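Local structure of 16S rRNA methylase (Uncultured bacterium, 7JLZ) at residues M1-T5 with I77-G81; C131-Y137 with P203-F209. The protein probably methylates the N1 atom of adenine 1408 in 16S rRNA of the 30S ribosomal subunit, a modification associated with aminoglycoside resistance. All coordinates share one frame; numbering follows the deposited sequence.

In the fold
The two contacts lie on opposite sides of the centre of the chain, their centres 24 Å apart and their nearest atoms about 16 Å apart, yet both reach the same mixed seven-stranded sheet. Interaction 1 sets the N-terminal strand 2-5, which pairs with 8-11 in a small hairpin, against 76-80, one of the two outermost strands. Interaction 2 joins strand 129-135 to strand 205-211 at the antiparallel end of the sheet. Strands 49-55, 26-31 and 94-100 separate them. Interaction 1 is complete in the chain before interaction 2 begins. The first joins the N-terminus to one border of the sheet; the second brings in the C-terminal strand, completing the Rossmann-like methyltransferase core.

Interaction 1 of 2, residues M1-T5 with I77-G81. With SO4 (sulfate ion), chain D.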
# COMPACT_ATOMS: atom_id res chain seq x y z
N MET A 1 -4.82 9.33 15.83
CA MET A 1 -3.84 8.40 15.28
C MET A 1 -2.44 8.88 15.58
O MET A 1 -2.25 10.04 15.97
CB MET A 1 -4.04 8.25 13.78
CG MET A 1 -3.62 9.46 13.00
SD MET A 1 -4.09 9.31 11.26
CE MET A 1 -3.40 10.84 10.64
N LYS A 2 -1.44 8.02 15.40
CA LYS A 2 -0.08 8.29 15.83
C LYS A 2 0.82 8.45 14.61
O LYS A 2 1.00 7.50 13.84
CB LYS A 2 0.42 7.17 16.74
CG LYS A 2 -0.37 7.00 18.05
CD LYS A 2 -0.26 8.22 18.96
CE LYS A 2 -0.90 7.97 20.36
NZ LYS A 2 -2.37 7.72 20.31
N VAL A 3 1.35 9.66 14.43
CA VAL A 3 2.20 10.02 13.29
C VAL A 3 3.65 9.86 13.71
O VAL A 3 4.05 10.34 14.78
CB VAL A 3 1.90 11.45 12.82
CG1 VAL A 3 2.91 11.93 11.81
CG2 VAL A 3 0.47 11.53 12.23
N VAL A 4 4.44 9.18 12.87
CA VAL A 4 5.84 8.91 13.16
C VAL A 4 6.71 9.99 12.53
O VAL A 4 6.58 10.29 11.33
CB VAL A 4 6.26 7.52 12.63
CG1 VAL A 4 7.76 7.26 12.88
CG2 VAL A 4 5.41 6.41 13.26
N THR A 5 7.63 10.54 13.32
CA THR A 5 8.65 11.47 12.82
C THR A 5 9.96 11.10 13.51
O THR A 5 10.17 11.44 14.67
CB THR A 5 8.27 12.92 13.10
OG1 THR A 5 7.04 13.24 12.42
CG2 THR A 5 9.35 13.85 12.60
N ILE A 77 3.51 11.43 4.83
CA ILE A 77 3.23 11.26 6.24
C ILE A 77 3.24 9.77 6.56
O ILE A 77 2.91 8.93 5.71
CB ILE A 77 1.89 11.92 6.63
CG1 ILE A 77 1.71 11.95 8.15
CG2 ILE A 77 0.72 11.23 5.96
CD1 ILE A 77 0.40 12.55 8.57
N TYR A 78 3.65 9.44 7.79
CA TYR A 78 3.91 8.07 8.21
C TYR A 78 3.19 7.79 9.52
O TYR A 78 3.36 8.53 10.49
CB TYR A 78 5.42 7.82 8.38
CG TYR A 78 6.19 8.15 7.12
CD1 TYR A 78 6.59 9.46 6.83
CD2 TYR A 78 6.51 7.15 6.21
CE1 TYR A 78 7.28 9.76 5.67
CE2 TYR A 78 7.22 7.44 5.04
CZ TYR A 78 7.60 8.75 4.78
OH TYR A 78 8.29 9.05 3.63
N ILE A 79 2.39 6.72 9.55
CA ILE A 79 1.43 6.48 10.62
C ILE A 79 1.57 5.06 11.15
O ILE A 79 1.81 4.12 10.39
CB ILE A 79 -0.02 6.73 10.12
CG1 ILE A 79 -0.17 8.18 9.69
CG2 ILE A 79 -1.08 6.37 11.18
CD1 ILE A 79 -1.47 8.44 9.02
N LEU A 80 1.40 4.90 12.46
CA LEU A 80 1.37 3.57 13.05
C LEU A 80 0.02 2.91 12.78
O LEU A 80 -1.03 3.51 13.01
CB LEU A 80 1.60 3.63 14.56
CG LEU A 80 2.99 3.91 15.09
CD1 LEU A 80 2.96 3.77 16.60
CD2 LEU A 80 4.00 2.96 14.46
N GLY A 81 0.05 1.68 12.29
CA GLY A 81 -1.19 0.98 12.06
C GLY A 81 -0.95 -0.42 11.53
O GLY A 81 0.16 -0.77 11.13
S SO4 D . -6.73 6.29 19.13
O1 SO4 D . -6.48 7.27 18.11
O2 SO4 D . -6.13 5.04 18.75
O3 SO4 D . -8.14 6.11 19.29
O4 SO4 D . -6.15 6.73 20.38
O HOH W 1 -2.15 5.37 14.58
O HOH W 2 5.31 11.61 9.32
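Met1 reaches Ile79 with the end of its side chain. Its CG sits between the backbone N and the carbonyl carbon (chi1 71°), and from there the chain runs extended: CB and CG lead up to SD, which meets Ile79 CD1 at 3.6 Å, and CE closes on the same CD1 at 3.5 Å, tighter than usual for two carbons. An unbranched, flexible thioether can lie against the branched end of Ile79 while also touching Pro87. In one of its two modelled conformers Ile77 brings CD1 near Val3 CG2, a contact that is therefore uncertain, while Val4 CG2 rests on Leu80 CD2 at 3.9 Å.

The backbones meet in one bridge, Val3 with Ile79, held by two nearly straight bonds: Leu80 N gives to Lys2 O (3.0 Å) and Val4 N to Tyr78 O (2.7 Å). Where the strands splay apart, at 125° between their directions, waters take over. One links Lys2 N to Leu80 O, the other Val4 O to Tyr78 N. A sulfate, probably from the crystallisation liquor, accepts a weak bond from Met1 N, which also bonds Glu89.

Strand 2-5 thus lies between its hairpin partner 8-11 and the sheet-edge strand 76-80, itself paired with 49-55, while helix 58-70 packs on Val4 and on Tyr78, whose hydroxyl bonds Ser68.

Interaction 2 of 2, residues C131-Y137 with P203-F209; sequences CEIVLGY and PLYQLKF
Strands 131-135 and 205-209 run antiparallel, their axes 4.6 Å apart at closest approach, with six backbone hydrogen bonds in reciprocal couples at Cys131–Phe209, Ile133–Leu207 and Leu135–Tyr205. Between these couples lie the non-hydrogen-bonded pairs Glu132–Lys208 and Val134–Gln206, whose side chains emerge on the other face of the sheet.

The face of the hydrogen-bonded pairs is largely apolar. Ile133 sends CD1 to Phe209 CE1 at 3.8 Å, the two side chains meeting at a slant, and Leu135 CD1 touches Leu207 CD1 at 4.0 Å. Branched and aromatic groups suit this buried side, where Phe167 of helix 156-168 packs on Ile133, Leu207 and Phe209.

On the opposite face Glu132 is fully stretched, with CG anti to the backbone N (chi1 177°), which carries its carboxylate to the amide of Gln206. Gln206 NE2 is modelled 2.4 Å from Glu132 OE2, too close for an ordinary N-H...O bond, so a hydrogen bond is likely but its details are doubtful; the two planes stand 77° apart. Lys208 runs alongside Glu132, its CE 3.4 Å from Glu132 OE1, whereas its NZ stays beyond salt-bridge range. The true ionic partner of OE1 is Lys96, which probably helps keep this buried acid charged.

Next to the Leu135–Tyr205 pair, Leu204 lays CD2 over one face of the Tyr137 ring, 4.2 Å from its centroid, a CH-pi contact, while its CD1 lies 3.4 Å from Tyr137 OH. CD2 also presses on Gly136 CA, where positive phi (134°) and the tight approach of Leu204 both favour glycine.

Strand 129-135 is parallel to 94-100 on its other side, so this pairing is the switch from parallel to antiparallel. Strand 205-211, inserted between 129-135 and 172-179, gives the 3-2-1-4-5-7-6 order characteristic of Rossmann-like class I methyltransferases.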
# COMPACT_ATOMS: atom_id res chain seq x y z
N CYS A 131 -7.39 0.64 -6.32
CA CYS A 131 -6.49 -0.16 -5.50
C CYS A 131 -5.44 -0.79 -6.41
O CYS A 131 -5.78 -1.32 -7.47
CB CYS A 131 -7.24 -1.25 -4.74
SG CYS A 131 -6.20 -2.34 -3.76
N GLU A 132 -4.18 -0.71 -6.01
CA GLU A 132 -3.09 -1.38 -6.71
C GLU A 132 -2.46 -2.36 -5.74
O GLU A 132 -2.18 -2.01 -4.58
CB GLU A 132 -2.06 -0.37 -7.23
CG GLU A 132 -0.84 -1.02 -7.91
CD GLU A 132 0.16 -0.00 -8.44
OE1 GLU A 132 -0.25 1.12 -8.79
OE2 GLU A 132 1.37 -0.33 -8.50
N ILE A 133 -2.28 -3.60 -6.18
CA ILE A 133 -1.71 -4.66 -5.35
C ILE A 133 -0.49 -5.19 -6.07
O ILE A 133 -0.58 -5.62 -7.23
CB ILE A 133 -2.71 -5.79 -5.07
CG1 ILE A 133 -3.92 -5.25 -4.31
CG2 ILE A 133 -2.06 -6.89 -4.26
CD1 ILE A 133 -4.92 -6.33 -3.91
N VAL A 134 0.66 -5.12 -5.41
CA VAL A 134 1.91 -5.65 -5.93
C VAL A 134 2.12 -7.02 -5.30
O VAL A 134 2.12 -7.14 -4.07
CB VAL A 134 3.08 -4.71 -5.64
CG1 VAL A 134 4.41 -5.35 -6.06
CG2 VAL A 134 2.86 -3.37 -6.36
N LEU A 135 2.28 -8.05 -6.13
CA LEU A 135 2.39 -9.43 -5.69
C LEU A 135 3.76 -9.98 -6.02
O LEU A 135 4.37 -9.61 -7.04
CB LEU A 135 1.32 -10.32 -6.35
CG LEU A 135 -0.13 -10.15 -5.91
CD1 LEU A 135 -1.06 -11.10 -6.66
CD2 LEU A 135 -0.24 -10.39 -4.42
N GLY A 136 4.25 -10.86 -5.16
CA GLY A 136 5.48 -11.58 -5.42
C GLY A 136 6.44 -11.64 -4.24
O GLY A 136 7.34 -12.48 -4.22
N TYR A 137 6.25 -10.75 -3.25
CA TYR A 137 7.15 -10.71 -2.10
C TYR A 137 6.81 -11.74 -1.03
O TYR A 137 7.72 -12.23 -0.35
CB TYR A 137 7.15 -9.32 -1.46
CG TYR A 137 7.88 -8.24 -2.25
CD1 TYR A 137 9.26 -8.12 -2.19
CD2 TYR A 137 7.18 -7.34 -3.04
CE1 TYR A 137 9.93 -7.13 -2.89
CE2 TYR A 137 7.84 -6.35 -3.75
CZ TYR A 137 9.22 -6.25 -3.67
OH TYR A 137 9.88 -5.27 -4.38
N PRO A 203 9.74 -13.04 -10.29
CA PRO A 203 8.94 -12.00 -10.95
C PRO A 203 8.02 -11.31 -9.96
O PRO A 203 7.58 -11.90 -8.96
CB PRO A 203 8.14 -12.79 -11.99
CG PRO A 203 7.90 -14.10 -11.32
CD PRO A 203 9.09 -14.36 -10.40
N LEU A 204 7.75 -10.04 -10.24
CA LEU A 204 6.79 -9.26 -9.46
C LEU A 204 5.67 -8.79 -10.38
O LEU A 204 5.90 -8.51 -11.56
CB LEU A 204 7.46 -8.07 -8.78
CG LEU A 204 8.48 -8.39 -7.67
CD1 LEU A 204 9.01 -7.10 -7.05
CD2 LEU A 204 7.88 -9.30 -6.59
N TYR A 205 4.47 -8.70 -9.82
CA TYR A 205 3.28 -8.38 -10.59
C TYR A 205 2.54 -7.22 -9.95
O TYR A 205 2.59 -7.03 -8.73
CB TYR A 205 2.33 -9.58 -10.69
CG TYR A 205 3.01 -10.79 -11.29
CD1 TYR A 205 3.10 -10.94 -12.66
CD2 TYR A 205 3.58 -11.76 -10.47
CE1 TYR A 205 3.73 -12.05 -13.21
CE2 TYR A 205 4.21 -12.85 -11.00
CZ TYR A 205 4.28 -13.00 -12.37
OH TYR A 205 4.91 -14.10 -12.90
N GLN A 206 1.88 -6.45 -10.80
CA GLN A 206 1.07 -5.30 -10.42
C GLN A 206 -0.35 -5.56 -10.89
O GLN A 206 -0.56 -5.87 -12.06
CB GLN A 206 1.63 -4.04 -11.08
CG GLN A 206 1.11 -2.72 -10.57
CD GLN A 206 1.73 -1.57 -11.34
OE1 GLN A 206 1.58 -1.47 -12.56
NE2 GLN A 206 2.46 -0.70 -10.63
N LEU A 207 -1.32 -5.40 -10.00
CA LEU A 207 -2.73 -5.59 -10.34
C LEU A 207 -3.46 -4.35 -9.88
O LEU A 207 -3.21 -3.87 -8.77
CB LEU A 207 -3.32 -6.84 -9.66
CG LEU A 207 -2.92 -8.24 -10.14
CD1 LEU A 207 -1.47 -8.57 -9.78
CD2 LEU A 207 -3.86 -9.28 -9.57
N LYS A 208 -4.34 -3.81 -10.72
CA LYS A 208 -5.14 -2.65 -10.37
C LYS A 208 -6.61 -3.01 -10.38
O LYS A 208 -7.06 -3.83 -11.19
CB LYS A 208 -4.89 -1.46 -11.32
CG LYS A 208 -3.44 -0.98 -11.23
CD LYS A 208 -3.19 0.28 -12.03
CE LYS A 208 -1.74 0.74 -11.87
NZ LYS A 208 -1.40 1.90 -12.74
N PHE A 209 -7.36 -2.38 -9.48
CA PHE A 209 -8.77 -2.67 -9.30
C PHE A 209 -9.53 -1.38 -9.09
O PHE A 209 -8.97 -0.35 -8.69
CB PHE A 209 -9.04 -3.58 -8.08
CG PHE A 209 -8.17 -4.81 -8.02
CD1 PHE A 209 -6.88 -4.75 -7.53
CD2 PHE A 209 -8.67 -6.03 -8.44
CE1 PHE A 209 -6.09 -5.88 -7.46
CE2 PHE A 209 -7.89 -7.16 -8.37
CZ PHE A 209 -6.60 -7.08 -7.88